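Local coordinates for hypothetical protein yxiM (Bacillus subtilis, PDB 2O14) that is an uncharacterised member of the GDSL lipolytic family that probably hydrolyses ester bonds, its natural substrate unknown, at residues G219-E222 against A223-Y227; R263-A267 against K268-V272; E329-L332 against G333-D337. All blocks are in the same frame, centred on the assembly; numbering follows the deposited sequence.

Interaction 1 (G219-E222 against A223-Y227); sequences GQLE and AILKY
The short helix 220-225 of the hydrolase domain carries Leu221 and Leu225, one turn apart, along one side. Their side chains cross obliquely, CG of Leu221 lying 3.6 Å from CD1 of Leu225. With Leu221 CG anti to the backbone N (chi1 -177°) and Leu225 CG beside its own N, the two branched ends lean toward each other. CG of Leu225 also rests 3.3 Å from Leu221 O, the carbonyl that takes the straight bond from Leu225 N at 2.9 Å. The helix starts at Gly219, its N-cap residue, whose O accepts Ala223 N at 2.9 Å; the methyl of Ala223 sits beside that same oxygen. The bond one residue on, from Ile224 N to Gln220 O, is weak. The leucine pair faces helix 251-266, where Leu221 meets Met261 and Gln264, and Leu225 meets Gln264 and Val265. Cutting Leu221 back to alanine would probably leave Leu225 CD1 without its neighbour and open a gap against Met261. Another flank meets the galactose-binding-like domain: Ala223 touches Val108 and Phe109, and extended Glu222 reaches Lys75 in a salt bridge through OE2. At the end of the segment Lys226 CG lies 3.5 Å above the centre of the Tyr227 ring, whose OH bonds to Gln110 of the same domain.

Interaction 2 (R263-A267 against K268-V272); sequences RQVKA and KGADV
Backbone bonds fold Lys268 and Gly269 back onto the last turn of helix 251-266. Lys268 N reaches Val265 O at 2.9 Å and Gly269 N reaches Lys266 O at 2.9 Å, each donor standing well above the carbonyl plane. Lys268 CB also lies 3.3 Å from Val265 O. Gly269, with positive phi (91°), ends the helix in a Schellman motif, and Lys266 to Gly269 is a type I turn; at that phi a side chain would press against the preceding carbonyl oxygen. Apolar contact comes from Val265, whose CG1, anti to the backbone N (chi1 171°), lies 4.0 Å from Ala270 CB and 3.9 Å from Val272 CG2. A water joins the polar groups: it accepts from Lys266 NZ and from Val272 N, the latter at 3.0 Å, and donates to Asp271 OD1 at 3.1 Å. It thus bridges opposite charges that do not touch directly. Lys266 NZ also makes a weak bond to Lys309 O. The turn carries the chain from helix 251-266 into strand 271-275 of a beta-alpha-beta unit, with Val265 packed on Phe234 of strand 233-237 and on Leu225 of helix 220-225, and Val272 paired through its backbone with Tyr311.

Interaction 3 (E329-L332 against G333-D337); sequences ERTL and GLYMD
Thr331 and Leu334 meet where the chain leaves helix 328-332, and the tight part of the contact gathers round one carbonyl. Thr331 O accepts Leu334 N at 2.8 Å, with the donor well above the carbonyl plane. The same oxygen lies 3.2 Å from Leu334 CB and, at the edge of the Tyr335 ring and near its plane, 3.5 Å from CD1. Tyr335 CG sits beside its own backbone N (chi1 -74°), which brings this edge of the ring back toward the helix end. The Thr331 methyl CG2 adds only a looser touch, 4.2 Å from Tyr335 CE1. Gly333 N to Arg330 O, at 2.9 Å, is a second firm bond. Farther in, Thr331 packs on Phe323 and Ile326 of helix 315-326 and binds Gly327 O through OG1, while Leu334 lies on Tyr322 and Ile326.

The outer side is looser. Gly333 N bonds only weakly to Glu329 O. The type I turn from Leu332 to Tyr335 closes with a weak bond from Tyr335 N to Leu332 O at 3.4 Å. A water lies 2.6 Å from Leu332 O and also within bonding distance of Met336 O (a selenomethionine), while exposed Arg330 leads its end away from the turn and Glu329 points away from it.

Tyr335 OH hydrogen-bonds to Gly279 O, Asn344 ND2 to Gly333 O, and the backbones of Met336 and His342 are hydrogen-bonded. The turn leads from a helix end into the loop carrying Asp339 and His342, the probable acid and base of a Ser-Asp-His catalytic triad of the GDSL (SGNH) hydrolase family.

In the fold
Interactions 1 and 2 share an interface: Leu225 CD1 lies 3.3 Å from Gln264 OE1, joining helix 220-225 to the end of helix 251-266, and their centres are about 12 Å apart. Interaction 3 stands apart, its centre about 34 Å from that of interaction 1 and on the opposite side of the chain's centre. All three are local and partly buried; interaction 1 runs along a short helix from its N-cap, while interactions 2 and 3 sit where helices end. Interaction 1 relies on leucine packing and helical bonds beside the galactose-binding-like domain; interaction 2 combines a Schellman turn, valine packing and a water bridge at the parallel sheet; interaction 3, the most exposed, depends mainly on backbone bonds beside the probable catalytic loop.

Interaction 1 (G219-E222 against A223-Y227)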
loop_
_atom_site.group_PDB
_atom_site.type_symbol
_atom_site.label_atom_id
_atom_site.label_comp_id
_atom_site.label_asym_id
_atom_site.label_seq_id
_atom_site.Cartn_x
_atom_site.Cartn_y
_atom_site.Cartn_z
ATOM N N GLY A 219 1.903 9.668 -7.802
ATOM C CA GLY A 219 0.850 9.530 -6.801
ATOM C C GLY A 219 1.150 8.900 -5.453
ATOM O O GLY A 219 0.582 9.318 -4.436
ATOM N N GLN A 220 2.025 7.898 -5.421
ATOM C CA GLN A 220 2.340 7.238 -4.162
ATOM C C GLN A 220 2.943 8.164 -3.109
ATOM O O GLN A 220 2.520 8.137 -1.956
ATOM C CB GLN A 220 3.247 6.027 -4.413
ATOM C CG GLN A 220 2.462 4.797 -4.868
ATOM C CD GLN A 220 3.292 3.820 -5.678
ATOM O OE1 GLN A 220 3.676 4.110 -6.811
ATOM N NE2 GLN A 220 3.570 2.654 -5.103
ATOM N N LEU A 221 3.915 8.991 -3.482
ATOM C CA LEU A 221 4.496 9.895 -2.497
ATOM C C LEU A 221 3.481 10.945 -2.063
ATOM O O LEU A 221 3.398 11.279 -0.882
ATOM C CB LEU A 221 5.734 10.600 -3.050
ATOM C CG LEU A 221 6.409 11.510 -2.020
ATOM C CD1 LEU A 221 6.985 10.660 -0.886
ATOM C CD2 LEU A 221 7.504 12.318 -2.685
ATOM N N GLU A 222 2.716 11.471 -3.018
ATOM C CA GLU A 222 1.708 12.486 -2.706
ATOM C C GLU A 222 0.711 11.960 -1.679
ATOM O O GLU A 222 0.329 12.679 -0.756
ATOM C CB GLU A 222 0.942 12.923 -3.963
ATOM C CG GLU A 222 -0.162 13.944 -3.659
ATOM C CD GLU A 222 -1.017 14.298 -4.869
ATOM O OE1 GLU A 222 -0.872 13.652 -5.927
ATOM O OE2 GLU A 222 -1.847 15.223 -4.759
ATOM N N ALA A 223 0.297 10.705 -1.852
ATOM C CA ALA A 223 -0.657 10.063 -0.951
ATOM C C ALA A 223 -0.127 9.988 0.477
ATOM O O ALA A 223 -0.885 10.122 1.437
ATOM C CB ALA A 223 -0.978 8.657 -1.447
ATOM N N ILE A 224 1.175 9.754 0.614
ATOM C CA ILE A 224 1.788 9.662 1.932
ATOM C C ILE A 224 2.037 11.041 2.548
ATOM O O ILE A 224 1.851 11.225 3.749
ATOM C CB ILE A 224 3.119 8.890 1.867
ATOM C CG1 ILE A 224 2.854 7.441 1.448
ATOM C CG2 ILE A 224 3.825 8.947 3.224
ATOM C CD1 ILE A 224 4.111 6.632 1.213
ATOM N N LEU A 225 2.463 12.002 1.731
ATOM C CA LEU A 225 2.724 13.358 2.210
ATOM C C LEU A 225 1.443 14.028 2.687
ATOM O O LEU A 225 1.475 14.980 3.471
ATOM C CB LEU A 225 3.365 14.197 1.101
ATOM C CG LEU A 225 4.806 13.803 0.758
ATOM C CD1 LEU A 225 5.264 14.511 -0.507
ATOM C CD2 LEU A 225 5.711 14.145 1.937
ATOM N N LYS A 226 0.315 13.523 2.202
ATOM C CA LYS A 226 -0.990 14.046 2.568
ATOM C C LYS A 226 -1.275 13.859 4.059
ATOM O O LYS A 226 -1.932 14.697 4.678
ATOM C CB LYS A 226 -2.074 13.324 1.762
ATOM C CG LYS A 226 -3.506 13.751 2.071
ATOM C CD LYS A 226 -3.906 14.999 1.305
ATOM C CE LYS A 226 -5.368 15.342 1.548
ATOM N NZ LYS A 226 -5.783 16.535 0.768
ATOM N N TYR A 227 -0.774 12.772 4.638
ATOM C CA TYR A 227 -1.055 12.484 6.042
ATOM C C TYR A 227 0.130 12.298 6.984
ATOM O O TYR A 227 -0.011 12.495 8.190
ATOM C CB TYR A 227 -1.936 11.235 6.140
ATOM C CG TYR A 227 -3.193 11.302 5.309
ATOM C CD1 TYR A 227 -4.238 12.157 5.655
ATOM C CD2 TYR A 227 -3.347 10.497 4.179
ATOM C CE1 TYR A 227 -5.411 12.208 4.898
ATOM C CE2 TYR A 227 -4.521 10.544 3.411
ATOM C CZ TYR A 227 -5.547 11.399 3.778
ATOM O OH TYR A 227 -6.708 11.444 3.036
#

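Interaction 2 (R263-A267 against K268-V272)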
loop_
_atom_site.group_PDB
_atom_site.type_symbol
_atom_site.label_atom_id
_atom_site.label_comp_id
_atom_site.label_asym_id
_atom_site.label_seq_id
_atom_site.Cartn_x
_atom_site.Cartn_y
_atom_site.Cartn_z
ATOM N N ARG A 263 13.682 14.324 1.985
ATOM C CA ARG A 263 13.582 15.699 2.454
ATOM C C ARG A 263 12.132 16.150 2.571
ATOM O O ARG A 263 11.751 16.803 3.543
ATOM C CB ARG A 263 14.364 16.623 1.518
ATOM C CG ARG A 263 15.863 16.363 1.579
ATOM C CD ARG A 263 16.669 17.389 0.810
ATOM N NE ARG A 263 18.093 17.232 1.087
ATOM C CZ ARG A 263 19.055 17.974 0.545
ATOM N NH1 ARG A 263 18.751 18.937 -0.317
ATOM N NH2 ARG A 263 20.323 17.756 0.870
ATOM N N GLN A 264 11.316 15.793 1.585
ATOM C CA GLN A 264 9.913 16.171 1.620
ATOM C C GLN A 264 9.227 15.540 2.819
ATOM O O GLN A 264 8.424 16.186 3.489
ATOM C CB GLN A 264 9.207 15.747 0.335
ATOM C CG GLN A 264 9.592 16.569 -0.875
ATOM C CD GLN A 264 8.610 16.395 -2.008
ATOM O OE1 GLN A 264 7.416 16.629 -1.839
ATOM N NE2 GLN A 264 9.104 15.983 -3.169
ATOM N N VAL A 265 9.539 14.279 3.096
ATOM C CA VAL A 265 8.927 13.611 4.233
ATOM C C VAL A 265 9.447 14.213 5.536
ATOM O O VAL A 265 8.676 14.446 6.464
ATOM C CB VAL A 265 9.195 12.090 4.219
ATOM C CG1 VAL A 265 8.727 11.462 5.533
ATOM C CG2 VAL A 265 8.454 11.449 3.048
ATOM N N LYS A 266 10.748 14.474 5.605
ATOM C CA LYS A 266 11.319 15.063 6.811
ATOM C C LYS A 266 10.748 16.457 7.031
ATOM O O LYS A 266 10.649 16.923 8.163
ATOM C CB LYS A 266 12.844 15.130 6.716
ATOM C CG LYS A 266 13.546 13.842 7.114
ATOM C CD LYS A 266 15.051 13.950 6.892
ATOM C CE LYS A 266 15.806 12.806 7.551
ATOM N NZ LYS A 266 15.711 12.871 9.038
ATOM N N ALA A 267 10.363 17.118 5.945
ATOM C CA ALA A 267 9.785 18.455 6.042
ATOM C C ALA A 267 8.437 18.405 6.765
ATOM O O ALA A 267 7.946 19.425 7.245
ATOM C CB ALA A 267 9.610 19.053 4.650
ATOM N N LYS A 268 7.844 17.214 6.838
ATOM C CA LYS A 268 6.557 17.034 7.506
ATOM C C LYS A 268 6.762 16.710 8.980
ATOM O O LYS A 268 5.799 16.602 9.738
ATOM C CB LYS A 268 5.765 15.899 6.852
ATOM C CG LYS A 268 5.384 16.133 5.402
ATOM C CD LYS A 268 4.329 17.219 5.258
ATOM C CE LYS A 268 3.857 17.320 3.814
ATOM N NZ LYS A 268 2.759 18.314 3.654
ATOM N N GLY A 269 8.020 16.545 9.381
ATOM C CA GLY A 269 8.319 16.237 10.769
ATOM C C GLY A 269 8.370 14.750 11.071
ATOM O O GLY A 269 8.648 14.351 12.201
ATOM N N ALA A 270 8.101 13.926 10.065
ATOM C CA ALA A 270 8.129 12.476 10.234
ATOM C C ALA A 270 9.551 11.952 10.034
ATOM O O ALA A 270 10.428 12.684 9.567
ATOM C CB ALA A 270 7.186 11.818 9.236
ATOM N N ASP A 271 9.778 10.691 10.392
ATOM C CA ASP A 271 11.099 10.093 10.237
ATOM C C ASP A 271 11.156 9.123 9.064
ATOM O O ASP A 271 10.133 8.583 8.635
ATOM C CB ASP A 271 11.522 9.372 11.519
ATOM C CG ASP A 271 11.831 10.333 12.649
ATOM O OD1 ASP A 271 12.590 11.298 12.411
ATOM O OD2 ASP A 271 11.322 10.121 13.771
ATOM N N VAL A 272 12.363 8.908 8.553
ATOM C CA VAL A 272 12.559 8.015 7.423
ATOM C C VAL A 272 13.461 6.834 7.747
ATOM O O VAL A 272 14.526 6.999 8.349
ATOM C CB VAL A 272 13.190 8.753 6.231
ATOM C CG1 VAL A 272 13.352 7.793 5.066
ATOM C CG2 VAL A 272 12.334 9.936 5.835
HETATM O O HOH W 1 14.481 10.089 10.260
#

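Interaction 3 (E329-L332 against G333-D337)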
loop_
_atom_site.group_PDB
_atom_site.type_symbol
_atom_site.label_atom_id
_atom_site.label_comp_id
_atom_site.label_asym_id
_atom_site.label_seq_id
_atom_site.Cartn_x
_atom_site.Cartn_y
_atom_site.Cartn_z
ATOM N N GLU A 329 18.974 -24.565 -0.355
ATOM C CA GLU A 329 17.734 -25.301 -0.555
ATOM C C GLU A 329 16.549 -24.699 0.201
ATOM O O GLU A 329 15.478 -24.494 -0.377
ATOM C CB GLU A 329 17.933 -26.763 -0.156
ATOM C CG GLU A 329 16.817 -27.690 -0.602
ATOM C CD GLU A 329 17.209 -29.152 -0.478
ATOM O OE1 GLU A 329 18.182 -29.561 -1.150
ATOM O OE2 GLU A 329 16.550 -29.884 0.291
ATOM N N ARG A 330 16.738 -24.409 1.484
ATOM C CA ARG A 330 15.674 -23.825 2.293
ATOM C C ARG A 330 15.374 -22.389 1.866
ATOM O O ARG A 330 14.215 -21.974 1.843
ATOM C CB ARG A 330 16.055 -23.861 3.776
ATOM C CG ARG A 330 16.175 -25.269 4.346
ATOM C CD ARG A 330 16.629 -25.237 5.795
ATOM N NE ARG A 330 15.760 -24.392 6.609
ATOM C CZ ARG A 330 16.036 -24.012 7.853
ATOM N NH1 ARG A 330 17.163 -24.403 8.439
ATOM N NH2 ARG A 330 15.192 -23.226 8.510
ATOM N N THR A 331 16.420 -21.637 1.527
ATOM C CA THR A 331 16.263 -20.253 1.088
ATOM C C THR A 331 15.360 -20.217 -0.139
ATOM O O THR A 331 14.485 -19.362 -0.263
ATOM C CB THR A 331 17.623 -19.620 0.721
ATOM O OG1 THR A 331 18.415 -19.465 1.905
ATOM C CG2 THR A 331 17.422 -18.256 0.069
ATOM N N LEU A 332 15.585 -21.164 -1.040
ATOM C CA LEU A 332 14.809 -21.274 -2.262
ATOM C C LEU A 332 13.329 -21.432 -1.925
ATOM O O LEU A 332 12.458 -21.042 -2.706
ATOM C CB LEU A 332 15.289 -22.482 -3.060
ATOM C CG LEU A 332 14.867 -22.538 -4.523
ATOM C CD1 LEU A 332 15.541 -21.401 -5.291
ATOM C CD2 LEU A 332 15.260 -23.888 -5.103
ATOM N N GLY A 333 13.052 -22.002 -0.759
ATOM C CA GLY A 333 11.674 -22.195 -0.340
ATOM C C GLY A 333 11.035 -20.926 0.194
ATOM O O GLY A 333 9.862 -20.922 0.571
ATOM N N LEU A 334 11.810 -19.846 0.239
ATOM C CA LEU A 334 11.308 -18.568 0.732
ATOM C C LEU A 334 10.975 -17.636 -0.431
ATOM O O LEU A 334 10.557 -16.499 -0.228
ATOM C CB LEU A 334 12.341 -17.908 1.651
ATOM C CG LEU A 334 12.709 -18.676 2.925
ATOM C CD1 LEU A 334 13.769 -17.907 3.699
ATOM C CD2 LEU A 334 11.467 -18.884 3.780
ATOM N N TYR A 335 11.172 -18.126 -1.652
ATOM C CA TYR A 335 10.867 -17.352 -2.853
ATOM C C TYR A 335 9.852 -18.110 -3.692
ATOM O O TYR A 335 9.723 -19.331 -3.565
ATOM C CB TYR A 335 12.123 -17.123 -3.694
ATOM C CG TYR A 335 13.080 -16.101 -3.133
ATOM C CD1 TYR A 335 13.802 -16.353 -1.971
ATOM C CD2 TYR A 335 13.279 -14.885 -3.778
ATOM C CE1 TYR A 335 14.706 -15.415 -1.467
ATOM C CE2 TYR A 335 14.175 -13.940 -3.285
ATOM C CZ TYR A 335 14.886 -14.213 -2.128
ATOM O OH TYR A 335 15.776 -13.284 -1.639
HETATM N N MSE A 336 9.131 -17.389 -4.543
HETATM C CA MSE A 336 8.138 -18.010 -5.416
HETATM C C MSE A 336 8.824 -19.067 -6.277
HETATM O O MSE A 336 9.968 -18.888 -6.693
HETATM C CB MSE A 336 7.485 -16.953 -6.314
HETATM C CG MSE A 336 6.591 -15.968 -5.570
HETATM SE SE MSE A 336 5.043 -16.822 -4.773
HETATM C CE MSE A 336 3.838 -16.738 -6.293
ATOM N N ASP A 337 8.126 -20.166 -6.543
ATOM C CA ASP A 337 8.692 -21.244 -7.349
ATOM C C ASP A 337 9.200 -20.766 -8.707
ATOM O O ASP A 337 8.500 -20.061 -9.433
ATOM C CB ASP A 337 7.660 -22.350 -7.563
ATOM C CG ASP A 337 8.206 -23.493 -8.401
ATOM O OD1 ASP A 337 9.173 -24.150 -7.953
ATOM O OD2 ASP A 337 7.678 -23.728 -9.509
HETATM O O HOH W 2 11.935 -20.475 -5.188
#